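Local coordinates for protein ATP-dependent RNA helicase HrpB (Escherichia coli, PDB 6EUD) that hydrolyses ATP to ADP and phosphate as a bacterial DEAH/RHA-type helicase that binds single-stranded RNA, at residues A318-R323 with S335-A340; A436-K441 with S488-P493; R637-C642 with Q700-E705. All coordinates share one frame; numbering follows the deposited sequence.

Interaction 1: residues A318-R323 with S335-A340; sequences ASMTQR and SLHLIA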
loop_
_atom_site.group_PDB
_atom_site.type_symbol
_atom_site.label_atom_id
_atom_site.label_comp_id
_atom_site.label_asym_id
_atom_site.label_seq_id
_atom_site.Cartn_x
_atom_site.Cartn_y
_atom_site.Cartn_z
ATOM N N ALA A 318 13.346 -4.496 -16.885
ATOM C CA ALA A 318 13.055 -5.882 -17.250
ATOM C C ALA A 318 11.922 -5.956 -18.286
ATOM O O ALA A 318 12.011 -6.708 -19.255
ATOM C CB ALA A 318 12.715 -6.718 -16.011
ATOM N N SER A 319 10.876 -5.156 -18.130
ATOM C CA SER A 319 9.808 -5.239 -19.124
ATOM C C SER A 319 10.139 -4.474 -20.404
ATOM O O SER A 319 9.678 -4.848 -21.480
ATOM C CB SER A 319 8.473 -4.771 -18.549
ATOM O OG SER A 319 8.654 -3.814 -17.549
ATOM N N MET A 320 10.950 -3.430 -20.317
ATOM C CA MET A 320 11.413 -2.802 -21.549
ATOM C C MET A 320 12.222 -3.814 -22.368
ATOM O O MET A 320 12.109 -3.893 -23.604
ATOM C CB MET A 320 12.239 -1.563 -21.246
ATOM C CG MET A 320 11.383 -0.293 -21.010
ATOM S SD MET A 320 12.359 1.225 -20.976
ATOM C CE MET A 320 13.315 0.945 -19.485
ATOM N N THR A 321 13.004 -4.620 -21.666
ATOM C CA THR A 321 13.801 -5.662 -22.303
ATOM C C THR A 321 12.906 -6.790 -22.819
ATOM O O THR A 321 13.108 -7.301 -23.920
ATOM C CB THR A 321 14.862 -6.211 -21.333
ATOM O OG1 THR A 321 15.825 -5.178 -21.084
ATOM C CG2 THR A 321 15.572 -7.393 -21.921
ATOM N N GLN A 322 11.897 -7.163 -22.041
ATOM C CA GLN A 322 10.953 -8.172 -22.505
ATOM C C GLN A 322 10.217 -7.663 -23.764
ATOM O O GLN A 322 10.028 -8.413 -24.722
ATOM C CB GLN A 322 9.977 -8.543 -21.401
ATOM C CG GLN A 322 8.942 -9.570 -21.778
ATOM C CD GLN A 322 9.502 -10.977 -21.933
ATOM O OE1 GLN A 322 10.535 -11.316 -21.346
ATOM N NE2 GLN A 322 8.813 -11.809 -22.718
ATOM N N ARG A 323 9.859 -6.380 -23.775
ATOM C CA ARG A 323 9.194 -5.771 -24.923
ATOM C C ARG A 323 10.090 -5.739 -26.152
ATOM O O ARG A 323 9.635 -5.989 -27.259
ATOM C CB ARG A 323 8.748 -4.350 -24.600
ATOM C CG ARG A 323 7.562 -4.295 -23.713
ATOM C CD ARG A 323 7.209 -2.874 -23.288
ATOM N NE ARG A 323 6.081 -2.935 -22.363
ATOM C CZ ARG A 323 5.315 -1.907 -22.031
ATOM N NH1 ARG A 323 5.541 -0.707 -22.544
ATOM N NH2 ARG A 323 4.311 -2.086 -21.186
ATOM N N SER A 335 14.279 -2.436 -31.713
ATOM C CA SER A 335 13.340 -1.928 -30.723
ATOM C C SER A 335 13.626 -0.451 -30.453
ATOM O O SER A 335 14.764 -0.074 -30.154
ATOM C CB SER A 335 13.442 -2.733 -29.428
ATOM O OG SER A 335 12.509 -2.306 -28.453
ATOM N N LEU A 336 12.600 0.384 -30.586
ATOM C CA LEU A 336 12.713 1.809 -30.299
ATOM C C LEU A 336 11.925 2.189 -29.023
ATOM O O LEU A 336 10.687 2.052 -28.968
ATOM C CB LEU A 336 12.219 2.632 -31.503
ATOM C CG LEU A 336 12.145 4.154 -31.306
ATOM C CD1 LEU A 336 13.535 4.762 -31.010
ATOM C CD2 LEU A 336 11.509 4.851 -32.507
ATOM N N HIS A 337 12.634 2.649 -27.998
ATOM C CA HIS A 337 11.985 3.044 -26.758
ATOM C C HIS A 337 11.789 4.557 -26.713
ATOM O O HIS A 337 12.739 5.312 -26.856
ATOM C CB HIS A 337 12.799 2.537 -25.561
ATOM C CG HIS A 337 13.038 1.045 -25.591
ATOM N ND1 HIS A 337 12.140 0.127 -25.075
ATOM C CD2 HIS A 337 14.057 0.314 -26.107
ATOM C CE1 HIS A 337 12.601 -1.097 -25.253
ATOM N NE2 HIS A 337 13.766 -1.012 -25.877
ATOM N N LEU A 338 10.552 4.997 -26.507
ATOM C CA LEU A 338 10.219 6.423 -26.549
ATOM C C LEU A 338 10.540 7.205 -25.261
ATOM O O LEU A 338 9.717 7.997 -24.759
ATOM C CB LEU A 338 8.746 6.582 -26.886
ATOM C CG LEU A 338 8.414 5.953 -28.235
ATOM C CD1 LEU A 338 6.963 6.277 -28.619
ATOM C CD2 LEU A 338 9.404 6.406 -29.295
ATOM N N ILE A 339 11.740 6.968 -24.738
ATOM C CA ILE A 339 12.323 7.766 -23.677
ATOM C C ILE A 339 13.806 7.933 -23.964
ATOM O O ILE A 339 14.374 7.187 -24.758
ATOM C CB ILE A 339 12.141 7.127 -22.292
ATOM C CG1 ILE A 339 12.822 5.749 -22.249
ATOM C CG2 ILE A 339 10.661 7.023 -21.936
ATOM C CD1 ILE A 339 12.653 5.055 -20.932
ATOM N N ALA A 340 14.433 8.911 -23.325
ATOM C CA ALA A 340 15.880 9.061 -23.434
ATOM C C ALA A 340 16.578 7.842 -22.849
ATOM O O ALA A 340 16.057 7.228 -21.908
ATOM C CB ALA A 340 16.328 10.307 -22.727
#
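Just where the QRxGRxGR signature of helicase motif VI begins, on helix 317-325, M320 lies across the H337 ring of strand 333-337 and meets I339 beyond it. The thioether approaches the imidazole obliquely, with SD 4.9 Å from the ring centroid and 39° off its normal, a Met-aromatic contact. The same residue also uses its backbone: M320 O sits at the ring edge, near the plane, 3.3 Å from H337 CE1. With CG beside the backbone N (chi1 -84°) and chi2 nearly extended, the M320 chain carries SD on to I339 CD1, tip to tip at 3.8 Å. I339 reaches it from the turn after the strand, where L338 centres an inverse gamma turn.

Two hydrogen bonds, ND1 to D292 OD2 of strand 287-302 and NE2 to R188 NE of strand 186-190, fix the rotation of the imidazole, while Y190 meets the ring with its plane turned by only about 25°. With a leucine in place of H337, D292 and R188 would probably be left without their ring partners and M320 without its aromatic neighbour.

One turn along the helix, the end of R323 leads away from the strand, into salt bridges with D292 and E279. D292 thereby joins both elements. Such a motif VI helix packed against a strand of the mainly parallel sheet is the arrangement of the second RecA-like domain of superfamily 2 helicases.

Interaction 2: residues A436-K441 with S488-P493; sequences AATAAK and SSLIAP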
loop_
_atom_site.group_PDB
_atom_site.type_symbol
_atom_site.label_atom_id
_atom_site.label_comp_id
_atom_site.label_asym_id
_atom_site.label_seq_id
_atom_site.Cartn_x
_atom_site.Cartn_y
_atom_site.Cartn_z
ATOM N N ALA A 436 -31.245 -8.583 3.302
ATOM C CA ALA A 436 -30.262 -9.454 2.667
ATOM C C ALA A 436 -30.330 -9.344 1.136
ATOM O O ALA A 436 -29.301 -9.080 0.492
ATOM C CB ALA A 436 -30.449 -10.887 3.108
ATOM N N ALA A 437 -31.524 -9.546 0.565
ATOM C CA ALA A 437 -31.706 -9.484 -0.886
ATOM C C ALA A 437 -31.306 -8.102 -1.431
ATOM O O ALA A 437 -30.736 -7.987 -2.516
ATOM C CB ALA A 437 -33.145 -9.804 -1.261
ATOM N N THR A 438 -31.601 -7.056 -0.667
ATOM C CA THR A 438 -31.198 -5.710 -1.052
ATOM C C THR A 438 -29.667 -5.596 -1.102
ATOM O O THR A 438 -29.099 -5.114 -2.090
ATOM C CB THR A 438 -31.777 -4.653 -0.086
ATOM O OG1 THR A 438 -33.206 -4.798 -0.012
ATOM C CG2 THR A 438 -31.427 -3.253 -0.562
ATOM N N ALA A 439 -29.009 -6.044 -0.037
ATOM C CA ALA A 439 -27.552 -6.037 0.026
ATOM C C ALA A 439 -26.912 -6.826 -1.127
ATOM O O ALA A 439 -25.895 -6.409 -1.672
ATOM C CB ALA A 439 -27.066 -6.591 1.391
ATOM N N ALA A 440 -27.513 -7.949 -1.511
ATOM C CA ALA A 440 -26.918 -8.842 -2.508
ATOM C C ALA A 440 -26.921 -8.199 -3.886
ATOM O O ALA A 440 -25.959 -8.332 -4.661
ATOM C CB ALA A 440 -27.663 -10.181 -2.547
ATOM N N LYS A 441 -28.016 -7.520 -4.192
ATOM C CA LYS A 441 -28.136 -6.811 -5.451
ATOM C C LYS A 441 -27.158 -5.635 -5.504
ATOM O O LYS A 441 -26.443 -5.452 -6.499
ATOM C CB LYS A 441 -29.567 -6.316 -5.662
ATOM C CG LYS A 441 -29.706 -5.472 -6.916
ATOM C CD LYS A 441 -30.935 -5.830 -7.713
ATOM C CE LYS A 441 -30.795 -5.264 -9.106
ATOM N NZ LYS A 441 -31.997 -5.546 -9.926
ATOM N N SER A 488 -35.519 -0.667 -2.244
ATOM C CA SER A 488 -34.576 0.451 -2.335
ATOM C C SER A 488 -34.550 1.287 -1.059
ATOM O O SER A 488 -33.548 1.915 -0.739
ATOM C CB SER A 488 -34.909 1.347 -3.528
ATOM O OG SER A 488 -36.198 1.896 -3.364
ATOM N N SER A 489 -35.643 1.287 -0.314
ATOM C CA SER A 489 -35.656 2.028 0.937
ATOM C C SER A 489 -34.748 1.387 1.975
ATOM O O SER A 489 -34.556 1.944 3.043
ATOM C CB SER A 489 -37.078 2.135 1.499
ATOM O OG SER A 489 -37.529 0.908 2.068
ATOM N N LEU A 490 -34.203 0.213 1.685
ATOM C CA LEU A 490 -33.345 -0.456 2.664
ATOM C C LEU A 490 -31.862 -0.291 2.336
ATOM O O LEU A 490 -31.008 -0.806 3.058
ATOM C CB LEU A 490 -33.680 -1.938 2.746
ATOM C CG LEU A 490 -35.098 -2.288 3.198
ATOM C CD1 LEU A 490 -35.331 -3.792 3.053
ATOM C CD2 LEU A 490 -35.325 -1.820 4.644
ATOM N N ILE A 491 -31.572 0.425 1.251
ATOM C CA ILE A 491 -30.220 0.526 0.725
ATOM C C ILE A 491 -29.325 1.397 1.595
ATOM O O ILE A 491 -28.228 0.973 1.976
ATOM C CB ILE A 491 -30.214 1.103 -0.695
ATOM C CG1 ILE A 491 -31.046 0.237 -1.641
ATOM C CG2 ILE A 491 -28.796 1.245 -1.195
ATOM C CD1 ILE A 491 -31.139 0.786 -3.037
ATOM N N ALA A 492 -29.801 2.604 1.913
ATOM C CA ALA A 492 -28.977 3.606 2.603
ATOM C C ALA A 492 -28.348 3.103 3.914
ATOM O O ALA A 492 -27.160 3.264 4.097
ATOM C CB ALA A 492 -29.776 4.889 2.864
ATOM N N PRO A 493 -29.126 2.499 4.825
ATOM C CA PRO A 493 -28.421 2.050 6.037
ATOM C C PRO A 493 -27.414 0.904 5.797
ATOM O O PRO A 493 -26.381 0.868 6.466
ATOM C CB PRO A 493 -29.555 1.607 6.959
ATOM C CG PRO A 493 -30.703 1.313 6.037
ATOM C CD PRO A 493 -30.579 2.257 4.896
#
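T438 carries this contact, packing against both L490 and I491 where helix 433-447 faces the start of helix 491-498. Both helices belong to the run of helices ahead of the curled sheet that begins at strand 503-506, an order consistent with the helical bundle that precedes the OB fold in DEAH/RHA helicases. The backbones come close here, with T438 CA 6.6 Å from I491 CA, a short separation for facing helical segments.

The two branches of T438 divide the work. Its methyl CG2, anti to the backbone N, comes up against I491 CG1 at 3.7 Å, the two side chains crossing at about a right angle. Its hydroxyl OG1 lies beside the backbone N (chi1 -55°), which turns it back along its own helix to hydrogen-bond with D434 O. OG1 also bonds D487 N, immediately before 488-493, so the buried hydroxyl is gripped from both sides of the interface and ties the incoming chain to the helix. L490 covers this polar atom with hydrocarbon: its methyl CD1 stands 3.9 Å from T438 OG1. Farther along its surface, L490 leans on D434 and E435, a turn earlier in helix 433-447.

The CB of I491 is set off to the side, neither toward nor away from helix 433-447, and its CG1 branch does the touching. It also packs on I442, the next turn of the facing helix, and on F461 of helix 457-462, whose side chain also touches T438 and S488. The short 3-10 turn that presents L490 and I491 is closed by the backbone bond from I491 N to S488 O, 3.2 Å long.

Interaction 3: residues R637-C642 with Q700-E705; sequences RLRLLC and QRLDSE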
loop_
_atom_site.group_PDB
_atom_site.type_symbol
_atom_site.label_atom_id
_atom_site.label_comp_id
_atom_site.label_asym_id
_atom_site.label_seq_id
_atom_site.Cartn_x
_atom_site.Cartn_y
_atom_site.Cartn_z
ATOM N N ARG A 637 11.698 18.331 29.211
ATOM C CA ARG A 637 11.321 17.865 27.876
ATOM C C ARG A 637 12.579 17.633 27.022
ATOM O O ARG A 637 12.701 16.596 26.402
ATOM C CB ARG A 637 10.375 18.840 27.179
ATOM C CG ARG A 637 9.735 18.219 25.925
ATOM C CD ARG A 637 8.943 19.233 25.113
ATOM N NE ARG A 637 9.806 20.305 24.636
ATOM C CZ ARG A 637 10.432 20.299 23.465
ATOM N NH1 ARG A 637 10.275 19.281 22.629
ATOM N NH2 ARG A 637 11.205 21.322 23.127
ATOM N N LEU A 638 13.523 18.573 27.051
ATOM C CA LEU A 638 14.772 18.424 26.322
ATOM C C LEU A 638 15.608 17.243 26.866
ATOM O O LEU A 638 16.222 16.493 26.093
ATOM C CB LEU A 638 15.564 19.734 26.377
ATOM C CG LEU A 638 14.973 20.880 25.560
ATOM C CD1 LEU A 638 15.691 22.209 25.788
ATOM C CD2 LEU A 638 15.023 20.506 24.096
ATOM N N ARG A 639 15.625 17.056 28.185
ATOM C CA ARG A 639 16.347 15.917 28.755
ATOM C C ARG A 639 15.754 14.594 28.300
ATOM O O ARG A 639 16.490 13.624 28.070
ATOM C CB ARG A 639 16.354 15.997 30.277
ATOM C CG ARG A 639 17.317 17.073 30.764
ATOM C CD ARG A 639 17.002 17.520 32.183
ATOM N NE ARG A 639 17.215 16.410 33.104
ATOM C CZ ARG A 639 16.589 16.298 34.264
ATOM N NH1 ARG A 639 15.709 17.228 34.630
ATOM N NH2 ARG A 639 16.812 15.246 35.034
ATOM N N LEU A 640 14.427 14.549 28.161
ATOM C CA LEU A 640 13.759 13.351 27.635
ATOM C C LEU A 640 14.152 13.081 26.174
ATOM O O LEU A 640 14.373 11.932 25.783
ATOM C CB LEU A 640 12.241 13.482 27.769
ATOM C CG LEU A 640 11.800 13.323 29.229
ATOM C CD1 LEU A 640 10.308 13.663 29.411
ATOM C CD2 LEU A 640 12.131 11.900 29.712
ATOM N N LEU A 641 14.263 14.146 25.385
ATOM C CA LEU A 641 14.693 14.025 24.007
ATOM C C LEU A 641 16.110 13.474 23.961
ATOM O O LEU A 641 16.382 12.562 23.170
ATOM C CB LEU A 641 14.647 15.368 23.274
ATOM C CG LEU A 641 13.291 15.962 22.912
ATOM C CD1 LEU A 641 13.470 17.316 22.201
ATOM C CD2 LEU A 641 12.483 14.987 22.063
ATOM N N CYS A 642 17.005 14.025 24.798
ATOM C CA CYS A 642 18.417 13.614 24.793
ATOM C C CYS A 642 18.613 12.192 25.303
ATOM O O CYS A 642 19.399 11.449 24.731
ATOM C CB CYS A 642 19.265 14.585 25.614
ATOM S SG CYS A 642 19.373 16.183 24.779
ATOM N N GLN A 700 14.366 7.958 38.433
ATOM C CA GLN A 700 15.655 7.874 39.120
ATOM C C GLN A 700 16.787 7.831 38.109
ATOM O O GLN A 700 17.794 8.515 38.277
ATOM C CB GLN A 700 15.735 6.637 40.022
ATOM C CG GLN A 700 14.696 6.594 41.103
ATOM C CD GLN A 700 14.749 7.801 42.006
ATOM O OE1 GLN A 700 13.744 8.483 42.199
ATOM N NE2 GLN A 700 15.922 8.067 42.581
ATOM N N ARG A 701 16.609 7.022 37.064
ATOM C CA ARG A 701 17.579 6.929 35.970
ATOM C C ARG A 701 17.806 8.298 35.298
ATOM O O ARG A 701 18.946 8.730 35.123
ATOM C CB ARG A 701 17.121 5.895 34.941
ATOM C CG ARG A 701 18.221 5.396 34.020
ATOM C CD ARG A 701 17.726 4.272 33.123
ATOM N NE ARG A 701 17.068 3.192 33.866
ATOM C CZ ARG A 701 17.714 2.203 34.484
ATOM N NH1 ARG A 701 19.041 2.156 34.468
ATOM N NH2 ARG A 701 17.034 1.261 35.128
ATOM N N LEU A 702 16.730 8.990 34.939
ATOM C CA LEU A 702 16.875 10.305 34.332
ATOM C C LEU A 702 17.530 11.315 35.302
ATOM O O LEU A 702 18.406 12.094 34.905
ATOM C CB LEU A 702 15.523 10.834 33.858
ATOM C CG LEU A 702 15.640 12.080 32.978
ATOM C CD1 LEU A 702 16.305 11.727 31.642
ATOM C CD2 LEU A 702 14.289 12.714 32.753
ATOM N N ASP A 703 17.138 11.301 36.569
ATOM C CA ASP A 703 17.747 12.232 37.536
ATOM C C ASP A 703 19.239 11.975 37.714
ATOM O O ASP A 703 20.012 12.871 38.035
ATOM C CB ASP A 703 17.061 12.148 38.901
ATOM C CG ASP A 703 15.744 12.907 38.941
ATOM O OD1 ASP A 703 15.455 13.654 37.982
ATOM O OD2 ASP A 703 15.004 12.771 39.944
ATOM N N SER A 704 19.638 10.738 37.493
ATOM C CA SER A 704 21.024 10.344 37.690
ATOM C C SER A 704 21.879 10.432 36.411
ATOM O O SER A 704 23.035 10.871 36.460
ATOM C CB SER A 704 21.084 8.918 38.244
ATOM O OG SER A 704 22.427 8.488 38.254
ATOM N N GLU A 705 21.317 10.008 35.280
ATOM C CA GLU A 705 22.086 9.921 34.047
ATOM C C GLU A 705 22.055 11.210 33.241
ATOM O O GLU A 705 23.003 11.503 32.515
ATOM C CB GLU A 705 21.589 8.762 33.187
ATOM C CG GLU A 705 21.812 7.402 33.813
ATOM C CD GLU A 705 23.236 7.227 34.335
ATOM O OE1 GLU A 705 24.190 7.681 33.665
ATOM O OE2 GLU A 705 23.404 6.626 35.421
HETATM O O HOH W 1 16.237 16.169 38.119
#
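The guanidinium of R639 overlaps L702, whose CD2 methyl lies 4.2 Å above its plane, displaced toward the rim. The same group turns an edge to the end of helix 696-705: R639 NH2 is 3.5 Å from L702 O and 3.6 Å from D703 OD1, both near the guanidinium plane. The latter is a long salt bridge, with guanidinium and carboxylate planes only 22° apart. A water bridges the pair, accepting from R639 NH2 at 3.3 Å and donating to D703 OD1 at 2.6 Å. A bend in the arginine chain at chi3 (65°) brings the group round to this end, where NE is hydrogen-bonded to L706 O. The carbonyls gathered there, with D703, would be expected to favour the positive charge. D703 divides its charge, since OD2 forms a salt bridge with R691.

Helices 631-646 and 696-705 are crossed at 90° in the C-terminal part of the protein, their local axes 11.1 Å apart, and L702 enters the other helix as a knob into a hole lined by L636, R639, L640 and A643. It holds CG anti to its own N, which carries the isobutyl group straight across the interface. There L640 CD2 meets L702 CD2 at 3.8 Å, the two side chains at roughly a right angle. The other methyl, L702 CD1, lies 4.0 Å from the backbone oxygen R639 O. R639 also touches Y722, in the loop after strand 717-721.

The three contacts follow one another along the chain without overlapping and sit in separate parts of this elongated molecule. Interaction 1 belongs to the second RecA-like domain, interaction 2 to the helical region that follows it, and interaction 3 to the C-terminal part. Centres of interactions 1 and 2 are about 49 Å apart; interaction 3 lies about 57 Å from the first and about 59 Å from the second, centre to centre. Even the nearest atoms of 1 and 2 are about 34 Å apart. None adjoins the predicted ATP-binding loop or the DEFH box in the first RecA-like domain, although interaction 1 shares its helix with the start of motif VI, which in related helicases helps contact nucleotide.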